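Local coordinates for protein formate oxidase (Aspergillus oryzae, PDB 5ZU2) that probably oxidises formate with molecular oxygen as electron acceptor, using a bound flavin cofactor, as a member of the GMC oxidoreductase family, at residues 10-15 with 260-265; 53-58 with 97-102. The protein carries 1 engineered substitution. All coordinates share one frame; numbering follows the deposited sequence.

Contact 1: residues 10-15 with 260-265. With FAD (flavin-adenine dinucleotide), chain D.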
loop_
_atom_site.group_PDB
_atom_site.type_symbol
_atom_site.label_atom_id
_atom_site.label_comp_id
_atom_site.label_asym_id
_atom_site.label_seq_id
_atom_site.Cartn_x
_atom_site.Cartn_y
_atom_site.Cartn_z
ATOM N N VAL A 10 -6.268 17.389 15.787
ATOM C CA VAL A 10 -4.935 16.816 15.921
ATOM C C VAL A 10 -4.895 15.544 15.097
ATOM O O VAL A 10 -5.696 14.630 15.324
ATOM C CB VAL A 10 -4.584 16.521 17.386
ATOM C CG1 VAL A 10 -3.287 15.740 17.464
ATOM C CG2 VAL A 10 -4.484 17.831 18.194
ATOM N N ILE A 11 -3.992 15.497 14.121
ATOM C CA ILE A 11 -3.699 14.275 13.374
ATOM C C ILE A 11 -2.432 13.649 13.946
ATOM O O ILE A 11 -1.386 14.308 14.057
ATOM C CB ILE A 11 -3.556 14.537 11.868
ATOM C CG1 ILE A 11 -4.926 14.758 11.214
ATOM C CG2 ILE A 11 -2.842 13.378 11.213
ATOM C CD1 ILE A 11 -5.614 16.057 11.544
ATOM N N VAL A 12 -2.534 12.388 14.335
ATOM C CA VAL A 12 -1.433 11.642 14.918
ATOM C C VAL A 12 -0.872 10.771 13.801
ATOM O O VAL A 12 -1.496 9.786 13.397
ATOM C CB VAL A 12 -1.905 10.818 16.119
ATOM C CG1 VAL A 12 -0.734 10.167 16.841
ATOM C CG2 VAL A 12 -2.756 11.700 17.054
ATOM N N GLY A 13 0.281 11.163 13.257
ATOM C CA GLY A 13 0.880 10.450 12.145
ATOM C C GLY A 13 0.657 11.132 10.807
ATOM O O GLY A 13 -0.435 11.038 10.251
ATOM N N GLY A 14 1.662 11.841 10.290
ATOM C CA GLY A 14 1.536 12.577 9.049
ATOM C C GLY A 14 1.792 11.743 7.814
ATOM O O GLY A 14 2.655 12.073 6.997
ATOM N N GLY A 15 1.029 10.678 7.646
ATOM C CA GLY A 15 1.221 9.753 6.548
ATOM C C GLY A 15 0.281 10.022 5.394
ATOM O O GLY A 15 -0.187 11.153 5.187
ATOM N N ARG A 260 -11.776 19.836 18.974
ATOM C CA ARG A 260 -12.836 19.092 18.298
ATOM C C ARG A 260 -12.598 17.584 18.284
ATOM O O ARG A 260 -13.352 16.838 18.911
ATOM C CB ARG A 260 -13.000 19.614 16.867
ATOM C CG ARG A 260 -13.324 21.113 16.829
ATOM C CD ARG A 260 -14.510 21.485 17.728
ATOM N NE ARG A 260 -14.724 22.929 17.728
ATOM C CZ ARG A 260 -15.690 23.542 17.061
ATOM N NH1 ARG A 260 -16.569 22.838 16.340
ATOM N NH2 ARG A 260 -15.771 24.862 17.119
ATOM N N GLU A 261 -11.535 17.115 17.624
ATOM C CA GLU A 261 -11.356 15.679 17.426
ATOM C C GLU A 261 -9.892 15.327 17.186
ATOM O O GLU A 261 -9.142 16.098 16.588
ATOM C CB GLU A 261 -12.184 15.166 16.241
ATOM C CG GLU A 261 -13.663 15.374 16.336
ATOM C CD GLU A 261 -14.405 14.558 15.341
ATOM O OE1 GLU A 261 -13.892 13.482 15.010
ATOM O OE2 GLU A 261 -15.497 14.979 14.900
ATOM N N VAL A 262 -9.513 14.128 17.630
ATOM C CA VAL A 262 -8.228 13.519 17.311
ATOM C C VAL A 262 -8.432 12.486 16.204
ATOM O O VAL A 262 -9.344 11.650 16.272
ATOM C CB VAL A 262 -7.591 12.877 18.554
ATOM C CG1 VAL A 262 -6.377 12.066 18.164
ATOM C CG2 VAL A 262 -7.220 13.965 19.607
ATOM N N ILE A 263 -7.591 12.541 15.182
ATOM C CA ILE A 263 -7.608 11.565 14.110
ATOM C C ILE A 263 -6.305 10.780 14.176
ATOM O O ILE A 263 -5.215 11.349 14.035
ATOM C CB ILE A 263 -7.795 12.226 12.736
ATOM C CG1 ILE A 263 -9.136 12.971 12.652
ATOM C CG2 ILE A 263 -7.674 11.178 11.629
ATOM C CD1 ILE A 263 -9.078 14.420 13.019
ATOM N N LEU A 264 -6.423 9.472 14.373
ATOM C CA LEU A 264 -5.273 8.588 14.461
ATOM C C LEU A 264 -5.003 8.021 13.067
ATOM O O LEU A 264 -5.885 7.400 12.466
ATOM C CB LEU A 264 -5.526 7.481 15.484
ATOM C CG LEU A 264 -4.433 6.422 15.621
ATOM C CD1 LEU A 264 -3.065 7.089 15.840
ATOM C CD2 LEU A 264 -4.759 5.404 16.725
ATOM N N SER A 265 -3.798 8.261 12.553
ATOM C CA SER A 265 -3.403 7.968 11.177
ATOM C C SER A 265 -1.995 7.375 11.148
ATOM O O SER A 265 -1.163 7.739 10.311
ATOM C CB SER A 265 -3.464 9.222 10.301
ATOM O OG SER A 265 -4.780 9.718 10.166
HETATM P PA FAD D . 1.389 5.541 6.294
HETATM O O1A FAD D . 2.474 4.586 6.515
HETATM O O2A FAD D . 1.410 6.222 4.932
HETATM O O5B FAD D . 1.374 6.711 7.429
HETATM C C5B FAD D . 1.658 6.434 8.819
HETATM C C4B FAD D . 2.407 7.625 9.370
HETATM O O4B FAD D . 2.397 7.595 10.818
HETATM C C3B FAD D . 3.874 7.730 8.948
HETATM O O3B FAD D . 4.232 9.061 8.589
HETATM C C2B FAD D . 4.626 7.310 10.211
HETATM O O2B FAD D . 5.944 7.858 10.311
HETATM C C1B FAD D . 3.697 7.857 11.289
HETATM N N9A FAD D . 3.865 7.203 12.582
HETATM C C8A FAD D . 3.756 5.860 12.813
HETATM N N7A FAD D . 3.950 5.514 14.061
HETATM C C5A FAD D . 4.239 6.709 14.694
HETATM C C6A FAD D . 4.549 7.018 16.034
HETATM N N6A FAD D . 4.632 6.098 17.002
HETATM N N1A FAD D . 4.763 8.320 16.345
HETATM C C2A FAD D . 4.682 9.230 15.373
HETATM N N3A FAD D . 4.406 9.057 14.077
HETATM C C4A FAD D . 4.195 7.763 13.797
HETATM N N1 FAD D . 0.446 1.300 -2.670
HETATM C C2 FAD D . 0.009 1.440 -3.956
HETATM O O2 FAD D . -1.176 1.699 -4.211
HETATM N N3 FAD D . 0.915 1.295 -5.015
HETATM C C4 FAD D . 2.274 1.001 -4.900
HETATM O O4 FAD D . 2.977 0.881 -5.908
HETATM C C4X FAD D . 2.719 0.860 -3.517
HETATM N N5 FAD D . 3.984 0.579 -3.302
HETATM C C5X FAD D . 4.406 0.445 -1.993
HETATM C C6 FAD D . 5.758 0.174 -1.755
HETATM C C7 FAD D . 6.247 0.045 -0.461
HETATM C C7M FAD D . 7.712 -0.260 -0.246
HETATM C C8 FAD D . 5.366 0.201 0.626
HETATM C C8M FAD D . 5.857 0.073 2.040
HETATM C C9 FAD D . 4.018 0.486 0.393
HETATM C C9A FAD D . 3.531 0.609 -0.905
HETATM N N10 FAD D . 2.178 0.919 -1.184
HETATM C C10 FAD D . 1.735 1.037 -2.474
HETATM C "C1'" FAD D . 1.190 1.028 -0.111
HETATM C "C2'" FAD D . 0.830 2.449 0.277
HETATM O "O2'" FAD D . 1.976 3.291 0.181
HETATM C "C3'" FAD D . 0.343 2.427 1.726
HETATM O "O3'" FAD D . -0.621 1.394 1.912
HETATM C "C4'" FAD D . -0.235 3.735 2.256
HETATM O "O4'" FAD D . 0.712 4.781 2.019
HETATM C "C5'" FAD D . -0.604 3.574 3.715
HETATM O "O5'" FAD D . -1.069 4.840 4.223
HETATM P P FAD D . -1.389 5.047 5.743
HETATM O O1P FAD D . -1.740 6.532 5.856
HETATM O O2P FAD D . -2.368 3.984 6.146
HETATM O O3P FAD D . -0.003 4.805 6.471
#
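Strands 10-12 and 261-264 lie next to each other and run the same way, joined by a ladder of four backbone hydrogen bonds. V10 N donates to E261 O at 3.3 Å, and V10 O receives I263 N at 2.8 Å. Further along, V12 N reaches I263 O and V12 O takes S265 N, both at 2.9 Å; the last bond is more bent, 150° at the hydrogen.

Apolar side chains meet on both faces of the pair. On one, I11 and I263 both keep CG1 beside the backbone N (chi1 -75° and -62°), which sends the two side chains the same way, side by side, and their CD1 methyls meet at 4.1 Å. On the other, V12 CG2 rests on V262 CG1 at 3.8 Å, while L264 CD1 comes up against V12 CB; helix 267-277 packs on this face through L274.

Beyond the C-terminal ends of the strands, S265 OG is hydrogen-bonded to A541 O, and G14 N to E37 OE1. With no side chain, G15 lets its CA come within 3.2 Å of FAD O5B, and S265 O borders FAD C5B. A parallel pair whose first strand runs into a glycine-rich turn beside the adenosine ribose of FAD, just before a helix, is characteristic of the Rossmann-type FAD-binding fold of GMC oxidoreductases.

Contact 2: residues 53-58 with 97-102; sequences SSAMDL and NYFTWV. With FAD (flavin-adenine dinucleotide), chain D.
With CG beside its own backbone N (chi1 -56°), the Y98 ring is swung toward A55 and M56, and the same torsion class in F99 (chi1 -50°) brings a second ring to A55. The A55 methyl thus sits in the angle between two aromatic rings: CB meets Y98 CE1 at 3.5 Å, at the edge of that ring and near its plane, and F99 CE2 at 3.7 Å. M56 crosses Y98 at about a right angle, its CG lying 3.8 Å from Y98 CE1, and A403 touches both side chains. No direct hydrogen bond joins the segments, but a water links them, accepting from Y98 OH at 2.6 Å and donating to A55 O.

Segment 53-58 belongs to a 3-10 stretch that starts earlier in the chain and here backs residues lining the flavin pocket of this GMC oxidoreductase. FAD C6 lies over one face of the Y98 ring, whose CE2 also touches the C7M methyl, so Y98 is placed between the 3-10 stretch and the isoalloxazine. F99 has the carbonyl oxygen of N97 over the centre of one ring face, and that oxygen is hydrogen-bonded to R208. N97 ND2 donates to FAD O2' at 3.0 Å and also bonds Q555 OE1. At the pyrimidine end of the flavin, T100 N donates to FAD O4, while FAD N3 gives a weak bond to T100 O, which in addition accepts from Q555 NE2.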
loop_
_atom_site.group_PDB
_atom_site.type_symbol
_atom_site.label_atom_id
_atom_site.label_comp_id
_atom_site.label_asym_id
_atom_site.label_seq_id
_atom_site.Cartn_x
_atom_site.Cartn_y
_atom_site.Cartn_z
ATOM N N SER A 53 13.101 6.856 -9.504
ATOM C CA SER A 53 13.966 5.687 -9.647
ATOM C C SER A 53 14.754 5.357 -8.375
ATOM O O SER A 53 15.351 4.279 -8.294
ATOM C CB SER A 53 14.913 5.873 -10.844
ATOM O OG SER A 53 15.826 6.931 -10.638
ATOM N N SER A 54 14.784 6.241 -7.386
ATOM C CA SER A 54 15.457 5.923 -6.136
ATOM C C SER A 54 14.574 5.168 -5.154
ATOM O O SER A 54 15.047 4.849 -4.056
ATOM C CB SER A 54 15.950 7.197 -5.449
ATOM O OG SER A 54 16.985 7.803 -6.174
ATOM N N ALA A 55 13.331 4.845 -5.528
ATOM C CA ALA A 55 12.353 4.358 -4.548
ATOM C C ALA A 55 12.843 3.098 -3.827
ATOM O O ALA A 55 12.775 3.010 -2.597
ATOM C CB ALA A 55 11.006 4.117 -5.232
ATOM N N MET A 56 13.357 2.116 -4.572
ATOM C CA MET A 56 13.814 0.880 -3.936
ATOM C C MET A 56 15.012 1.107 -3.021
ATOM O O MET A 56 15.191 0.373 -2.041
ATOM C CB MET A 56 14.140 -0.179 -4.992
ATOM C CG MET A 56 12.881 -0.715 -5.657
ATOM S SD MET A 56 13.146 -1.876 -6.996
ATOM C CE MET A 56 14.358 -0.976 -7.965
ATOM N N ASP A 57 15.841 2.111 -3.300
ATOM C CA ASP A 57 16.922 2.350 -2.355
ATOM C C ASP A 57 16.432 2.893 -1.017
ATOM O O ASP A 57 17.255 3.085 -0.125
ATOM C CB ASP A 57 17.958 3.312 -2.934
ATOM C CG ASP A 57 18.581 2.801 -4.217
ATOM O OD1 ASP A 57 18.869 1.588 -4.300
ATOM O OD2 ASP A 57 18.817 3.623 -5.131
ATOM N N LEU A 58 15.139 3.194 -0.864
ATOM C CA LEU A 58 14.667 3.708 0.413
ATOM C C LEU A 58 14.433 2.600 1.433
ATOM O O LEU A 58 14.331 2.910 2.631
ATOM C CB LEU A 58 13.383 4.527 0.223
ATOM C CG LEU A 58 13.516 5.871 -0.503
ATOM C CD1 LEU A 58 12.150 6.388 -0.936
ATOM C CD2 LEU A 58 14.229 6.919 0.358
ATOM N N ASN A 97 6.695 4.538 -1.553
ATOM C CA ASN A 97 6.030 3.451 -2.255
ATOM C C ASN A 97 6.408 3.443 -3.739
ATOM O O ASN A 97 7.153 4.302 -4.219
ATOM C CB ASN A 97 4.513 3.517 -2.019
ATOM C CG ASN A 97 3.833 4.722 -2.651
ATOM O OD1 ASN A 97 4.407 5.439 -3.470
ATOM N ND2 ASN A 97 2.561 4.926 -2.282
ATOM N N TYR A 98 5.876 2.468 -4.490
ATOM C CA TYR A 98 6.233 2.280 -5.899
ATOM C C TYR A 98 5.152 2.789 -6.866
ATOM O O TYR A 98 5.005 2.287 -7.989
ATOM C CB TYR A 98 6.617 0.818 -6.152
ATOM C CG TYR A 98 7.740 0.431 -5.219
ATOM C CD1 TYR A 98 8.806 1.305 -4.997
ATOM C CD2 TYR A 98 7.713 -0.762 -4.501
ATOM C CE1 TYR A 98 9.833 0.991 -4.096
ATOM C CE2 TYR A 98 8.731 -1.091 -3.609
ATOM C CZ TYR A 98 9.793 -0.212 -3.411
ATOM O OH TYR A 98 10.800 -0.527 -2.516
ATOM N N PHE A 99 4.429 3.823 -6.447
ATOM C CA PHE A 99 3.744 4.788 -7.308
ATOM C C PHE A 99 2.455 4.354 -7.988
ATOM O O PHE A 99 1.658 5.228 -8.332
ATOM C CB PHE A 99 4.701 5.232 -8.417
ATOM C CG PHE A 99 6.020 5.661 -7.913
ATOM C CD1 PHE A 99 6.158 6.878 -7.278
ATOM C CD2 PHE A 99 7.134 4.840 -8.042
ATOM C CE1 PHE A 99 7.408 7.296 -6.800
ATOM C CE2 PHE A 99 8.361 5.231 -7.549
ATOM C CZ PHE A 99 8.499 6.462 -6.927
ATOM N N THR A 100 2.155 3.055 -8.050
ATOM C CA THR A 100 1.011 2.601 -8.831
ATOM C C THR A 100 -0.288 3.105 -8.235
ATOM O O THR A 100 -0.474 3.072 -7.019
ATOM C CB THR A 100 0.976 1.083 -8.936
ATOM O OG1 THR A 100 2.162 0.640 -9.601
ATOM C CG2 THR A 100 -0.242 0.650 -9.734
ATOM N N TRP A 101 -1.161 3.618 -9.095
ATOM C CA TRP A 101 -2.407 4.268 -8.701
ATOM C C TRP A 101 -3.548 3.530 -9.374
ATOM O O TRP A 101 -3.759 3.690 -10.583
ATOM C CB TRP A 101 -2.392 5.740 -9.100
ATOM C CG TRP A 101 -3.626 6.513 -8.706
ATOM C CD1 TRP A 101 -4.766 6.675 -9.445
ATOM C CD2 TRP A 101 -3.833 7.238 -7.486
ATOM N NE1 TRP A 101 -5.667 7.442 -8.753
ATOM C CE2 TRP A 101 -5.122 7.801 -7.551
ATOM C CE3 TRP A 101 -3.062 7.445 -6.339
ATOM C CZ2 TRP A 101 -5.651 8.563 -6.525
ATOM C CZ3 TRP A 101 -3.585 8.201 -5.324
ATOM C CH2 TRP A 101 -4.869 8.753 -5.416
ATOM N N VAL A 102 -4.278 2.732 -8.597
ATOM C CA VAL A 102 -5.309 1.849 -9.129
ATOM C C VAL A 102 -6.332 1.590 -8.021
ATOM O O VAL A 102 -5.952 1.235 -6.898
ATOM C CB VAL A 102 -4.681 0.550 -9.671
ATOM C CG1 VAL A 102 -3.716 -0.041 -8.642
ATOM C CG2 VAL A 102 -5.760 -0.469 -10.044
HETATM P PA FAD D . 1.389 5.541 6.294
HETATM O O1A FAD D . 2.474 4.586 6.515
HETATM O O2A FAD D . 1.410 6.222 4.932
HETATM O O5B FAD D . 1.374 6.711 7.429
HETATM C C5B FAD D . 1.658 6.434 8.819
HETATM C C4B FAD D . 2.407 7.625 9.370
HETATM O O4B FAD D . 2.397 7.595 10.818
HETATM C C3B FAD D . 3.874 7.730 8.948
HETATM O O3B FAD D . 4.232 9.061 8.589
HETATM C C2B FAD D . 4.626 7.310 10.211
HETATM O O2B FAD D . 5.944 7.858 10.311
HETATM C C1B FAD D . 3.697 7.857 11.289
HETATM N N9A FAD D . 3.865 7.203 12.582
HETATM C C8A FAD D . 3.756 5.860 12.813
HETATM N N7A FAD D . 3.950 5.514 14.061
HETATM C C5A FAD D . 4.239 6.709 14.694
HETATM C C6A FAD D . 4.549 7.018 16.034
HETATM N N6A FAD D . 4.632 6.098 17.002
HETATM N N1A FAD D . 4.763 8.320 16.345
HETATM C C2A FAD D . 4.682 9.230 15.373
HETATM N N3A FAD D . 4.406 9.057 14.077
HETATM C C4A FAD D . 4.195 7.763 13.797
HETATM N N1 FAD D . 0.446 1.300 -2.670
HETATM C C2 FAD D . 0.009 1.440 -3.956
HETATM O O2 FAD D . -1.176 1.699 -4.211
HETATM N N3 FAD D . 0.915 1.295 -5.015
HETATM C C4 FAD D . 2.274 1.001 -4.900
HETATM O O4 FAD D . 2.977 0.881 -5.908
HETATM C C4X FAD D . 2.719 0.860 -3.517
HETATM N N5 FAD D . 3.984 0.579 -3.302
HETATM C C5X FAD D . 4.406 0.445 -1.993
HETATM C C6 FAD D . 5.758 0.174 -1.755
HETATM C C7 FAD D . 6.247 0.045 -0.461
HETATM C C7M FAD D . 7.712 -0.260 -0.246
HETATM C C8 FAD D . 5.366 0.201 0.626
HETATM C C8M FAD D . 5.857 0.073 2.040
HETATM C C9 FAD D . 4.018 0.486 0.393
HETATM C C9A FAD D . 3.531 0.609 -0.905
HETATM N N10 FAD D . 2.178 0.919 -1.184
HETATM C C10 FAD D . 1.735 1.037 -2.474
HETATM C "C1'" FAD D . 1.190 1.028 -0.111
HETATM C "C2'" FAD D . 0.830 2.449 0.277
HETATM O "O2'" FAD D . 1.976 3.291 0.181
HETATM C "C3'" FAD D . 0.343 2.427 1.726
HETATM O "O3'" FAD D . -0.621 1.394 1.912
HETATM C "C4'" FAD D . -0.235 3.735 2.256
HETATM O "O4'" FAD D . 0.712 4.781 2.019
HETATM C "C5'" FAD D . -0.604 3.574 3.715
HETATM O "O5'" FAD D . -1.069 4.840 4.223
HETATM P P FAD D . -1.389 5.047 5.743
HETATM O O1P FAD D . -1.740 6.532 5.856
HETATM O O2P FAD D . -2.368 3.984 6.146
HETATM O O3P FAD D . -0.003 4.805 6.471
HETATM O O HOH W 1 11.069 1.554 -1.062
#

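Contacts 1 and 2 do not touch: their centres are about 25 Å apart and their nearest atoms about 9 Å. What they share is the extended FAD, with contact 1 beside the adenosine ribose and the start of the pyrophosphate and contact 2 at the flavin. Along the chain, 10-15 comes first, then 53-58 and 97-102, and finally 260-265, so both halves of contact 2 fall between those of contact 1. Contact 1 joins neighbouring strands of the five-stranded parallel sheet, whereas contact 2 sets a 3-10 stretch after helix 47-50 against the approach to strand 100-101, which pairs with strand 195-204 in a separate mixed sheet. The cofactor therefore spans two parts of the fold.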